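Concanavalin B (Canavalia ensiformis, PDB 6CAF) may act as a carbohydrate-binding protein and is a chitinase-like seed protein of glycosyl hydrolase family 18. Local coordinates at residues 92-97 against 102-107; 96-101 against 147-152; 129-134 against 176-181. All blocks are in the same frame, centred on the assembly; numbering follows the deposited sequence.

Contact 1: residues 92-97 against 102-107; sequences SQIKEC and VKVFLA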
loop_
_atom_site.group_PDB
_atom_site.type_symbol
_atom_site.label_atom_id
_atom_site.label_comp_id
_atom_site.label_asym_id
_atom_site.label_seq_id
_atom_site.Cartn_x
_atom_site.Cartn_y
_atom_site.Cartn_z
ATOM N N SER A 92 12.959 1.111 -16.408
ATOM C CA SER A 92 14.119 0.257 -16.163
ATOM C C SER A 92 14.306 -0.002 -14.649
ATOM O O SER A 92 14.691 -1.101 -14.254
ATOM C CB SER A 92 15.389 0.881 -16.759
ATOM O OG SER A 92 15.668 2.110 -16.128
ATOM N N GLN A 93 14.026 0.993 -13.814
ATOM C CA GLN A 93 14.165 0.848 -12.377
ATOM C C GLN A 93 13.127 -0.115 -11.821
ATOM O O GLN A 93 13.424 -0.942 -10.944
ATOM C CB GLN A 93 14.086 2.196 -11.650
ATOM C CG GLN A 93 15.274 3.088 -11.935
ATOM C CD GLN A 93 15.161 4.455 -11.319
ATOM O OE1 GLN A 93 15.047 4.595 -10.091
ATOM N NE2 GLN A 93 15.245 5.485 -12.161
ATOM N N ILE A 94 11.906 -0.029 -12.339
ATOM C CA ILE A 94 10.875 -0.954 -11.931
ATOM C C ILE A 94 11.293 -2.391 -12.250
ATOM O O ILE A 94 11.189 -3.304 -11.429
ATOM C CB ILE A 94 9.556 -0.603 -12.634
ATOM C CG1 ILE A 94 9.016 0.697 -12.048
ATOM C CG2 ILE A 94 8.543 -1.730 -12.511
ATOM C CD1 ILE A 94 7.927 1.343 -12.873
ATOM N N LYS A 95 11.765 -2.601 -13.472
ATOM C CA LYS A 95 12.133 -3.936 -13.893
ATOM C C LYS A 95 13.314 -4.473 -13.090
ATOM O O LYS A 95 13.310 -5.650 -12.730
ATOM C CB LYS A 95 12.394 -3.970 -15.392
ATOM C CG LYS A 95 11.071 -3.840 -16.147
ATOM C CD LYS A 95 11.202 -3.754 -17.647
ATOM C CE LYS A 95 9.834 -3.886 -18.289
ATOM N NZ LYS A 95 9.929 -3.729 -19.751
ATOM N N GLU A 96 14.276 -3.615 -12.723
ATOM C CA GLU A 96 15.378 -4.095 -11.862
ATOM C C GLU A 96 14.890 -4.416 -10.462
ATOM O O GLU A 96 15.319 -5.416 -9.870
ATOM C CB GLU A 96 16.632 -3.184 -11.800
ATOM C CG GLU A 96 16.465 -1.681 -11.570
ATOM C CD GLU A 96 17.761 -0.903 -11.860
ATOM O OE1 GLU A 96 18.675 -1.519 -12.450
ATOM O OE2 GLU A 96 17.894 0.312 -11.516
ATOM N N CYS A 97 13.979 -3.600 -9.942
ATOM C CA CYS A 97 13.347 -3.935 -8.662
ATOM C C CYS A 97 12.756 -5.326 -8.720
ATOM O O CYS A 97 12.932 -6.144 -7.801
ATOM C CB CYS A 97 12.231 -2.929 -8.339
ATOM S SG CYS A 97 12.763 -1.261 -7.885
ATOM N N VAL A 102 11.547 -7.660 -5.572
ATOM C CA VAL A 102 10.701 -6.671 -4.934
ATOM C C VAL A 102 9.433 -6.546 -5.774
ATOM O O VAL A 102 9.492 -6.403 -6.993
ATOM C CB VAL A 102 11.397 -5.307 -4.832
ATOM C CG1 VAL A 102 10.489 -4.268 -4.224
ATOM C CG2 VAL A 102 12.696 -5.421 -4.068
ATOM N N LYS A 103 8.284 -6.599 -5.121
ATOM C CA LYS A 103 7.023 -6.394 -5.817
ATOM C C LYS A 103 6.752 -4.901 -5.908
ATOM O O LYS A 103 6.826 -4.214 -4.903
ATOM C CB LYS A 103 5.904 -7.091 -5.074
ATOM C CG LYS A 103 6.028 -8.587 -5.029
ATOM C CD LYS A 103 4.836 -9.222 -4.373
ATOM C CE LYS A 103 4.973 -10.733 -4.320
ATOM N NZ LYS A 103 5.809 -11.080 -3.162
ATOM N N VAL A 104 6.441 -4.413 -7.102
ATOM C CA VAL A 104 6.185 -3.006 -7.297
ATOM C C VAL A 104 4.706 -2.861 -7.648
ATOM O O VAL A 104 4.220 -3.426 -8.636
ATOM C CB VAL A 104 7.066 -2.443 -8.411
ATOM C CG1 VAL A 104 6.806 -0.972 -8.636
ATOM C CG2 VAL A 104 8.542 -2.694 -8.128
ATOM N N PHE A 105 3.999 -2.123 -6.809
ATOM C CA PHE A 105 2.583 -1.886 -6.998
ATOM C C PHE A 105 2.373 -0.443 -7.448
ATOM O O PHE A 105 3.186 0.427 -7.125
ATOM C CB PHE A 105 1.834 -2.038 -5.673
ATOM C CG PHE A 105 1.562 -3.435 -5.190
ATOM C CD1 PHE A 105 2.488 -4.396 -5.106
ATOM C CD2 PHE A 105 0.305 -3.745 -4.753
ATOM C CE1 PHE A 105 2.198 -5.640 -4.591
ATOM C CE2 PHE A 105 0.001 -4.985 -4.239
ATOM C CZ PHE A 105 0.976 -5.930 -4.118
ATOM N N LEU A 106 1.255 -0.191 -8.141
ATOM C CA LEU A 106 0.754 1.163 -8.287
ATOM C C LEU A 106 -0.295 1.433 -7.227
ATOM O O LEU A 106 -1.254 0.668 -7.107
ATOM C CB LEU A 106 0.135 1.383 -9.676
ATOM C CG LEU A 106 -0.383 2.785 -9.930
ATOM C CD1 LEU A 106 0.720 3.816 -9.968
ATOM C CD2 LEU A 106 -1.200 2.804 -11.207
ATOM N N ALA A 107 -0.107 2.504 -6.468
ATOM C CA ALA A 107 -1.101 2.905 -5.475
ATOM C C ALA A 107 -2.054 3.948 -6.050
ATOM O O ALA A 107 -1.634 4.988 -6.577
ATOM C CB ALA A 107 -0.429 3.453 -4.238
#

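Contact 2: residues 96-101 against 147-152; sequences ECQRMG and ALDGIH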
loop_
_atom_site.group_PDB
_atom_site.type_symbol
_atom_site.label_atom_id
_atom_site.label_comp_id
_atom_site.label_asym_id
_atom_site.label_seq_id
_atom_site.Cartn_x
_atom_site.Cartn_y
_atom_site.Cartn_z
ATOM N N GLU A 96 14.276 -3.615 -12.723
ATOM C CA GLU A 96 15.378 -4.095 -11.862
ATOM C C GLU A 96 14.890 -4.416 -10.462
ATOM O O GLU A 96 15.319 -5.416 -9.870
ATOM C CB GLU A 96 16.632 -3.184 -11.800
ATOM C CG GLU A 96 16.465 -1.681 -11.570
ATOM C CD GLU A 96 17.761 -0.903 -11.860
ATOM O OE1 GLU A 96 18.675 -1.519 -12.450
ATOM O OE2 GLU A 96 17.894 0.312 -11.516
ATOM N N CYS A 97 13.979 -3.600 -9.942
ATOM C CA CYS A 97 13.347 -3.935 -8.662
ATOM C C CYS A 97 12.756 -5.326 -8.720
ATOM O O CYS A 97 12.932 -6.144 -7.801
ATOM C CB CYS A 97 12.231 -2.929 -8.339
ATOM S SG CYS A 97 12.763 -1.261 -7.885
ATOM N N GLN A 98 11.976 -5.574 -9.759
ATOM C CA GLN A 98 11.292 -6.847 -9.870
ATOM C C GLN A 98 12.256 -8.030 -10.010
ATOM O O GLN A 98 12.037 -9.104 -9.447
ATOM C CB GLN A 98 10.315 -6.810 -11.045
ATOM C CG GLN A 98 9.168 -5.845 -10.822
ATOM C CD GLN A 98 8.264 -5.748 -12.024
ATOM O OE1 GLN A 98 8.728 -5.576 -13.158
ATOM N NE2 GLN A 98 6.976 -5.824 -11.786
ATOM N N ARG A 99 13.325 -7.820 -10.757
ATOM C CA ARG A 99 14.327 -8.858 -10.955
ATOM C C ARG A 99 15.001 -9.241 -9.636
ATOM O O ARG A 99 15.417 -10.375 -9.474
ATOM C CB ARG A 99 15.364 -8.379 -11.992
ATOM C CG ARG A 99 16.412 -9.368 -12.449
ATOM C CD ARG A 99 17.145 -8.766 -13.651
ATOM N NE ARG A 99 16.233 -8.094 -14.596
ATOM C CZ ARG A 99 16.275 -6.780 -14.893
ATOM N NH1 ARG A 99 17.191 -5.965 -14.319
ATOM N NH2 ARG A 99 15.406 -6.270 -15.776
ATOM N N MET A 100 15.061 -8.313 -8.683
ATOM C CA MET A 100 15.640 -8.679 -7.404
ATOM C C MET A 100 14.595 -9.078 -6.361
ATOM O O MET A 100 14.897 -9.229 -5.196
ATOM C CB MET A 100 16.610 -7.621 -6.896
ATOM C CG MET A 100 16.000 -6.291 -6.571
ATOM S SD MET A 100 17.229 -5.227 -5.787
ATOM C CE MET A 100 16.654 -3.620 -6.254
ATOM N N GLY A 101 13.369 -9.324 -6.813
ATOM C CA GLY A 101 12.361 -9.916 -5.974
ATOM C C GLY A 101 11.485 -8.940 -5.228
ATOM O O GLY A 101 10.773 -9.340 -4.338
ATOM N N ALA A 147 4.766 -4.512 -16.347
ATOM C CA ALA A 147 3.759 -5.350 -15.745
ATOM C C ALA A 147 3.973 -5.334 -14.261
ATOM O O ALA A 147 4.761 -6.096 -13.709
ATOM C CB ALA A 147 3.803 -6.774 -16.272
ATOM N N LEU A 148 3.327 -4.397 -13.608
ATOM C CA LEU A 148 3.465 -4.231 -12.168
ATOM C C LEU A 148 2.886 -5.426 -11.422
ATOM O O LEU A 148 2.067 -6.179 -11.946
ATOM C CB LEU A 148 2.803 -2.944 -11.700
ATOM C CG LEU A 148 3.389 -1.653 -12.279
ATOM C CD1 LEU A 148 2.696 -0.442 -11.652
ATOM C CD2 LEU A 148 4.878 -1.552 -12.097
ATOM N N ASP A 149 3.315 -5.592 -10.176
ATOM C CA ASP A 149 2.905 -6.721 -9.382
ATOM C C ASP A 149 1.572 -6.582 -8.721
ATOM O O ASP A 149 1.038 -7.568 -8.211
ATOM C CB ASP A 149 3.973 -7.004 -8.359
ATOM C CG ASP A 149 5.271 -7.341 -9.007
ATOM O OD1 ASP A 149 5.385 -8.453 -9.551
ATOM O OD2 ASP A 149 6.162 -6.474 -9.078
ATOM N N GLY A 150 1.007 -5.379 -8.718
ATOM C CA GLY A 150 -0.285 -5.210 -8.115
ATOM C C GLY A 150 -0.800 -3.792 -8.155
ATOM O O GLY A 150 -0.097 -2.868 -8.544
ATOM N N ILE A 151 -2.054 -3.658 -7.718
ATOM C CA ILE A 151 -2.735 -2.382 -7.585
ATOM C C ILE A 151 -3.150 -2.272 -6.125
ATOM O O ILE A 151 -3.782 -3.191 -5.568
ATOM C CB ILE A 151 -3.993 -2.282 -8.481
ATOM C CG1 ILE A 151 -3.635 -2.482 -9.952
ATOM C CG2 ILE A 151 -4.719 -0.972 -8.240
ATOM C CD1 ILE A 151 -2.731 -1.456 -10.586
ATOM N N HIS A 152 -2.790 -1.125 -5.518
ATOM C CA HIS A 152 -3.037 -0.853 -4.113
ATOM C C HIS A 152 -4.069 0.264 -3.969
ATOM O O HIS A 152 -3.912 1.356 -4.503
ATOM C CB HIS A 152 -1.729 -0.458 -3.471
ATOM C CG HIS A 152 -1.803 -0.118 -2.035
ATOM N ND1 HIS A 152 -2.253 -0.999 -1.088
ATOM C CD2 HIS A 152 -1.361 0.967 -1.367
ATOM C CE1 HIS A 152 -2.101 -0.461 0.106
ATOM N NE2 HIS A 152 -1.547 0.724 -0.042
HETATM O O HOH W 1 7.487 -4.887 -15.584
#

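Contact 3: residues 129-134 against 176-181; sequences YLHTYF and DVYQST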
loop_
_atom_site.group_PDB
_atom_site.type_symbol
_atom_site.label_atom_id
_atom_site.label_comp_id
_atom_site.label_asym_id
_atom_site.label_seq_id
_atom_site.Cartn_x
_atom_site.Cartn_y
_atom_site.Cartn_z
ATOM N N TYR A 129 -7.972 0.082 -18.164
ATOM C CA TYR A 129 -6.838 1.003 -18.288
ATOM C C TYR A 129 -5.650 0.548 -17.439
ATOM O O TYR A 129 -4.488 0.502 -17.921
ATOM C CB TYR A 129 -7.278 2.418 -17.920
ATOM C CG TYR A 129 -6.136 3.391 -17.639
ATOM C CD1 TYR A 129 -5.499 4.079 -18.602
ATOM C CD2 TYR A 129 -5.720 3.572 -16.323
ATOM C CE1 TYR A 129 -4.446 4.983 -18.268
ATOM C CE2 TYR A 129 -4.722 4.406 -15.966
ATOM C CZ TYR A 129 -4.080 5.129 -16.904
ATOM O OH TYR A 129 -3.062 5.934 -16.328
ATOM N N LEU A 130 -5.935 0.201 -16.185
ATOM C CA LEU A 130 -4.862 -0.260 -15.327
ATOM C C LEU A 130 -4.197 -1.511 -15.888
ATOM O O LEU A 130 -2.960 -1.655 -15.875
ATOM C CB LEU A 130 -5.353 -0.469 -13.908
ATOM C CG LEU A 130 -5.825 0.806 -13.201
ATOM C CD1 LEU A 130 -6.556 0.466 -11.934
ATOM C CD2 LEU A 130 -4.660 1.717 -12.898
ATOM N N HIS A 131 -5.013 -2.424 -16.402
ATOM C CA HIS A 131 -4.457 -3.629 -16.932
ATOM C C HIS A 131 -3.607 -3.386 -18.198
ATOM O O HIS A 131 -2.470 -3.866 -18.295
ATOM C CB HIS A 131 -5.562 -4.645 -17.209
ATOM C CG HIS A 131 -5.025 -5.947 -17.650
ATOM N ND1 HIS A 131 -5.104 -6.383 -18.945
ATOM C CD2 HIS A 131 -4.347 -6.893 -16.971
ATOM C CE1 HIS A 131 -4.532 -7.563 -19.052
ATOM N NE2 HIS A 131 -4.052 -7.891 -17.867
ATOM N N THR A 132 -4.180 -2.646 -19.146
ATOM C CA THR A 132 -3.535 -2.392 -20.398
ATOM C C THR A 132 -2.231 -1.642 -20.229
ATOM O O THR A 132 -1.230 -1.946 -20.892
ATOM C CB THR A 132 -4.486 -1.627 -21.342
ATOM O OG1 THR A 132 -5.639 -2.426 -21.568
ATOM C CG2 THR A 132 -3.802 -1.220 -22.607
ATOM N N TYR A 133 -2.254 -0.647 -19.344
ATOM C CA TYR A 133 -1.159 0.301 -19.260
ATOM C C TYR A 133 -0.204 0.064 -18.102
ATOM O O TYR A 133 0.900 0.622 -18.135
ATOM C CB TYR A 133 -1.675 1.737 -19.275
ATOM C CG TYR A 133 -2.288 2.108 -20.578
ATOM C CD1 TYR A 133 -1.498 2.466 -21.667
ATOM C CD2 TYR A 133 -3.650 2.077 -20.766
ATOM C CE1 TYR A 133 -2.054 2.780 -22.895
ATOM C CE2 TYR A 133 -4.211 2.380 -22.004
ATOM C CZ TYR A 133 -3.422 2.763 -23.061
ATOM O OH TYR A 133 -3.998 3.059 -24.290
ATOM N N PHE A 134 -0.576 -0.731 -17.100
ATOM C CA PHE A 134 0.293 -0.998 -15.972
ATOM C C PHE A 134 0.552 -2.446 -15.621
ATOM O O PHE A 134 1.521 -2.704 -14.901
ATOM C CB PHE A 134 -0.214 -0.297 -14.690
ATOM C CG PHE A 134 -0.166 1.209 -14.742
ATOM C CD1 PHE A 134 0.977 1.895 -14.478
ATOM C CD2 PHE A 134 -1.273 1.915 -15.046
ATOM C CE1 PHE A 134 0.999 3.263 -14.506
ATOM C CE2 PHE A 134 -1.285 3.282 -15.060
ATOM C CZ PHE A 134 -0.158 3.966 -14.773
ATOM N N ASP A 176 -8.722 -13.114 -13.639
ATOM C CA ASP A 176 -9.175 -14.448 -14.029
ATOM C C ASP A 176 -9.218 -14.620 -15.553
ATOM O O ASP A 176 -8.881 -15.683 -16.071
ATOM C CB ASP A 176 -10.556 -14.751 -13.424
ATOM C CG ASP A 176 -10.860 -16.250 -13.370
ATOM O OD1 ASP A 176 -9.904 -17.058 -13.565
ATOM O OD2 ASP A 176 -12.050 -16.625 -13.154
ATOM N N VAL A 177 -9.632 -13.582 -16.273
ATOM C CA VAL A 177 -9.663 -13.675 -17.734
ATOM C C VAL A 177 -8.307 -14.016 -18.311
ATOM O O VAL A 177 -8.169 -14.899 -19.170
ATOM C CB VAL A 177 -10.158 -12.335 -18.349
ATOM C CG1 VAL A 177 -9.897 -12.265 -19.852
ATOM C CG2 VAL A 177 -11.638 -12.186 -18.040
ATOM N N TYR A 178 -7.287 -13.360 -17.784
ATOM C CA TYR A 178 -5.939 -13.487 -18.319
ATOM C C TYR A 178 -5.045 -14.432 -17.495
ATOM O O TYR A 178 -3.899 -14.646 -17.837
ATOM C CB TYR A 178 -5.293 -12.090 -18.396
ATOM C CG TYR A 178 -5.844 -11.216 -19.463
ATOM C CD1 TYR A 178 -5.423 -11.368 -20.783
ATOM C CD2 TYR A 178 -6.856 -10.336 -19.211
ATOM C CE1 TYR A 178 -5.955 -10.616 -21.806
ATOM C CE2 TYR A 178 -7.401 -9.577 -20.227
ATOM C CZ TYR A 178 -6.935 -9.706 -21.518
ATOM O OH TYR A 178 -7.478 -8.955 -22.506
ATOM N N GLN A 179 -5.612 -15.029 -16.445
ATOM C CA GLN A 179 -4.895 -15.928 -15.518
ATOM C C GLN A 179 -3.633 -15.225 -15.093
ATOM O O GLN A 179 -2.534 -15.794 -15.039
ATOM C CB GLN A 179 -4.723 -17.349 -16.077
ATOM C CG GLN A 179 -6.077 -18.060 -16.238
ATOM C CD GLN A 179 -6.793 -18.368 -14.903
ATOM O OE1 GLN A 179 -7.922 -17.865 -14.636
ATOM N NE2 GLN A 179 -6.163 -19.225 -14.078
ATOM N N SER A 180 -3.805 -13.942 -14.788
ATOM C CA SER A 180 -2.733 -13.092 -14.319
ATOM C C SER A 180 -2.387 -13.412 -12.856
ATOM O O SER A 180 -3.175 -14.023 -12.120
ATOM C CB SER A 180 -3.137 -11.613 -14.395
ATOM O OG SER A 180 -3.356 -11.112 -15.715
ATOM N N THR A 181 -1.221 -12.948 -12.432
ATOM C CA THR A 181 -0.766 -13.155 -11.084
ATOM C C THR A 181 -0.709 -11.849 -10.292
ATOM O O THR A 181 -0.265 -11.864 -9.132
ATOM C CB THR A 181 0.628 -13.809 -11.082
ATOM O OG1 THR A 181 1.556 -12.960 -11.767
ATOM C CG2 THR A 181 0.596 -15.176 -11.788
#

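Contact 1: residues 92-97 against 102-107
Cys97 meets Val102 and Val104 where the helix of a beta-alpha-beta unit turns into its second strand. The unit runs from strand 55-64 through helix 91-99 to strand 103-109 and is part of the TIM barrel of family 18. Cys97 can be followed outward. Cys97 CB points at the strand and packs on Val104 CG2, 3.7 Å away. Cys97 CB also lies 4.3 Å from Val102 CB. SG, the tip, is anti to the carbonyl carbon (chi1 -71°) and bonds covalently to Cys48 SG. Cys97 is thus pressed on the strand by its first carbon and tied to helix 44-49 by its sulfur.

Val104 uses both of its methyls. Val104 CG1 comes within 4.3 Å of Ile94 CG2, one helical turn earlier. Ile94 also touches Leu143 and Leu148. All four touching residues are buried.

The polar part is backbone. Helix 91-99 ends in a Schellman motif with Gly101 as the C-prime residue, and its outer bond joins the two segments. Val102 N donates to Cys97 O over 3.0 Å, with an N-H...O angle of 156°. The valine side chain also lies close to this oxygen, with Val102 CB 3.4 Å from Cys97 O.

Contact 2: residues 96-101 against 147-152
Gln98 lies alongside Asp149, the two side chains running antiparallel past each other. Gln98 CG passes 3.5 Å from Asp149 OD2, and the amide then reaches beyond the carboxylate to the backbone of Ala147. The glutamine chain leaves the end of helix 91-99 and is extended beyond CG (chi2 176°), which carries its amide across to the turn before strand 150-154.

NE2 carries the contact. Gln98 NE2 donates to Asp149 OD2 at 2.9 Å along an almost straight bond (172°). Gln98 NE2 also donates to Ala147 O at 2.9 Å. Both acceptors sit close to the amide plane, one for each N-H. On the acceptor side the approach is less regular. The donor comes to Asp149 OD2 from above the carboxylate plane, and the amide and carboxylate planes are 75° apart. OE1 is used as well: a water donates to Gln98 OE1 over 2.8 Å and accepts from Ala147 N over 2.9 Å. The amide therefore grips the Ala147 peptide groups both directly and through water.

Asp149 OD2 has a second donor, Val104 N in the neighbouring strand. The run from Asp149 to His152 corresponds in position to the start of the DxxDxDxE signature of family 18, with histidine where chitinases usually have the second aspartate. Replacing Gln98 by leucine would probably leave Asp149 OD2 with one donor fewer, and Ala147 O and the bridging water without their amide partner.

Asp149 OD2 thus receives two neutral N-H donors, from Gln98 at the helix end and from Val104 in strand 103-109. With both N-H groups and OE1 engaged, the amide is probably held in one orientation.

Contact 3: residues 129-134 against 176-181
His131 and Tyr178 stack between helix 120-135 and the end of helix 164-178, two helices on the outside of the TIM barrel that come before and after strand 150-154. The rings form an offset stack, with centroids 4.6 Å apart and planes inclined at 28°. The backbones stay well separated: the nearest pair of CA atoms, His131 and Ser180, is 10.0 Å apart. Side chains alone bridge the distance.

The tight part is the stack. His131 CE1 sits over one face of the tyrosine ring, displaced toward its rim. His131 CE1 is 3.6 Å from Tyr178 CD2 and 3.7 Å from Tyr178 CE2, so it covers one side of the ring rather than its centre. The histidine reaches this place because CG is anti to the backbone N (chi1 -175°), which sends the imidazole outward from its helix. His131 is buried, and its neighbours Leu130 and Phe134 turn instead to Leu106 of the barrel wall.

The loose part is around Ser180. Ser180 OG lies at the edge of the imidazole, near the ring plane, but 3.9 Å from His131 NE2, and the pair makes no hydrogen bond. Tyr178 itself is on the solvent side and is an exposed residue, so the stack has a buried member and an outer one.

The chain changes direction just after the tyrosine. Gln179 has positive phi and is the C-prime residue of a Schellman motif that closes the helix. This turn brings Ser180 back toward the histidine. On the other face of Tyr178, Val177 CG1 stands 3.6 Å above the ring plane, offset toward the rim.

Contacts 1 and 2 are almost one site, with centres about 4 Å apart. They share the end of helix 91-99 and reach neighbouring strands, which are joined by a probable hydrogen bond from Asp149 N to Val104 O (2.8 Å). Contact 3 is farther out, its centre about 16 Å from that of contact 1 and 14 Å from that of contact 2. Leu106 CD2 of contact 1 meets Phe134 CE2 of contact 3 at 3.9 Å, and Leu148 N of contact 2 probably bonds to Phe134 O of contact 3. Contacts 1 and 2 involve the starts of the barrel strands, whereas substrate sites of family 18 enzymes lie at the opposite, C-terminal strand ends.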